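Local atomic coordinates of T-cell surface glycoprotein CD1A1 antigen (Gallus gallus, PDB entry 3JVG), a protein that probably presents lipid antigens to T cells, as a CD1 family glycoprotein with an MHC class I-like fold. Residues A[97-100]-A[104-107]. Sequence-based numbering, arbitrary orientation.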
loop_
_atom_site.group_PDB
_atom_site.type_symbol
_atom_site.label_atom_id
_atom_site.label_comp_id
_atom_site.label_asym_id
_atom_site.label_seq_id
_atom_site.Cartn_x
_atom_site.Cartn_y
_atom_site.Cartn_z
ATOM N N CYS A 97 -6.051 -5.021 14.453
ATOM C CA CYS A 97 -5.350 -5.114 15.710
ATOM C C CYS A 97 -3.935 -5.460 15.411
ATOM O O CYS A 97 -3.648 -6.005 14.333
ATOM C CB CYS A 97 -5.968 -6.174 16.645
ATOM S SG CYS A 97 -6.047 -7.857 15.891
ATOM N N GLU A 98 -3.049 -5.161 16.363
ATOM C CA GLU A 98 -1.637 -5.410 16.221
ATOM C C GLU A 98 -1.148 -6.066 17.510
ATOM O O GLU A 98 -1.591 -5.703 18.579
ATOM C CB GLU A 98 -0.888 -4.097 15.895
ATOM C CG GLU A 98 0.631 -4.162 15.975
ATOM C CD GLU A 98 1.350 -2.782 15.969
ATOM O OE1 GLU A 98 2.516 -2.716 16.470
ATOM O OE2 GLU A 98 0.785 -1.778 15.447
ATOM N N LEU A 99 -0.262 -7.042 17.382
ATOM C CA LEU A 99 0.319 -7.740 18.497
ATOM C C LEU A 99 1.813 -7.422 18.519
ATOM O O LEU A 99 2.517 -7.765 17.578
ATOM C CB LEU A 99 0.158 -9.261 18.308
ATOM C CG LEU A 99 -0.450 -10.243 19.329
ATOM C CD1 LEU A 99 0.321 -11.548 19.272
ATOM C CD2 LEU A 99 -0.522 -9.781 20.824
ATOM N N GLN A 100 2.299 -6.770 19.569
ATOM C CA GLN A 100 3.758 -6.709 19.797
ATOM C C GLN A 100 4.333 -8.021 20.328
ATOM O O GLN A 100 3.570 -8.907 20.740
ATOM C CB GLN A 100 4.132 -5.547 20.705
ATOM C CG GLN A 100 4.260 -4.225 19.940
ATOM C CD GLN A 100 3.204 -3.202 20.330
ATOM O OE1 GLN A 100 3.119 -2.790 21.500
ATOM N NE2 GLN A 100 2.411 -2.763 19.353
ATOM N N THR A 104 1.618 -7.161 24.051
ATOM C CA THR A 104 0.782 -5.968 24.035
ATOM C C THR A 104 -0.125 -5.833 22.777
ATOM O O THR A 104 0.327 -5.995 21.640
ATOM C CB THR A 104 1.655 -4.712 24.265
ATOM O OG1 THR A 104 2.171 -4.751 25.603
ATOM C CG2 THR A 104 0.858 -3.410 24.061
ATOM N N ILE A 105 -1.405 -5.545 23.014
ATOM C CA ILE A 105 -2.397 -5.454 21.944
ATOM C C ILE A 105 -2.648 -3.998 21.629
ATOM O O ILE A 105 -2.822 -3.198 22.551
ATOM C CB ILE A 105 -3.724 -6.156 22.358
ATOM C CG1 ILE A 105 -3.505 -7.667 22.508
ATOM C CG2 ILE A 105 -4.870 -5.876 21.370
ATOM C CD1 ILE A 105 -4.440 -8.315 23.541
ATOM N N ARG A 106 -2.641 -3.649 20.338
ATOM C CA ARG A 106 -3.196 -2.360 19.928
ATOM C C ARG A 106 -4.341 -2.646 18.980
ATOM O O ARG A 106 -4.213 -3.510 18.107
ATOM C CB ARG A 106 -2.146 -1.453 19.288
ATOM C CG ARG A 106 -2.716 -0.069 18.799
ATOM C CD ARG A 106 -1.632 0.773 18.130
ATOM N NE ARG A 106 -1.393 0.306 16.767
ATOM C CZ ARG A 106 -1.967 0.812 15.683
ATOM N NH1 ARG A 106 -2.835 1.827 15.763
ATOM N NH2 ARG A 106 -1.657 0.292 14.507
ATOM N N THR A 107 -5.472 -1.954 19.159
ATOM C CA THR A 107 -6.610 -2.131 18.279
ATOM C C THR A 107 -6.864 -0.813 17.591
ATOM O O THR A 107 -6.465 0.234 18.097
ATOM C CB THR A 107 -7.937 -2.531 19.035
ATOM O OG1 THR A 107 -8.325 -1.458 19.927
ATOM C CG2 THR A 107 -7.798 -3.839 19.740
#
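Strands 89-99 and 105-113 form an antiparallel beta hairpin in the sheet that forms the floor of the MHC class I-like domain, and Glu98 and Arg106 make a hydrogen-bonded pair near its turn. Glu98 N gives its hydrogen to Arg106 O at 2.7 Å, and Arg106 N returns one to Glu98 O at 2.9 Å. Beyond the last bridge, Leu99 with Ile105, Gln100 N donates one more backbone hydrogen bond to Thr104 O, 3.0 Å, at the mouth of the turn.

On the face carrying Glu98 and Arg106 the same two residues also form a salt bridge. The Glu98 chain runs out extended, whereas Arg106 bends at chi3 (78°), which turns its guanidinium edge to the acid. Glu98 OE2 lies near the guanidinium plane, 3.3 Å from Arg106 NE, with a weak second bond from Arg106 NH2. The carboxylate stands steeply to that plane, at 76°, and is met from above its own. Its other oxygen, Glu98 OE1, accepts Gln100 NE2 at 2.9 Å, leaving one carboxylate oxygen with the facing strand and the other with the start of the turn; Ser5 OG adds a weak bond to Glu98 OE1.

The opposite face carries Cys97, Leu99, Ile105 and Thr107. Leu99 CD2 rests on Ile105 CG1 at 4.0 Å, and Cys97 SG is disulfide-bonded to Cys162 of helix 148-172. That helix packs on this face, with Leu99 against Leu166 and Ile105 against Val163, while strand 6-18 flanks strand 89-99 on its other edge.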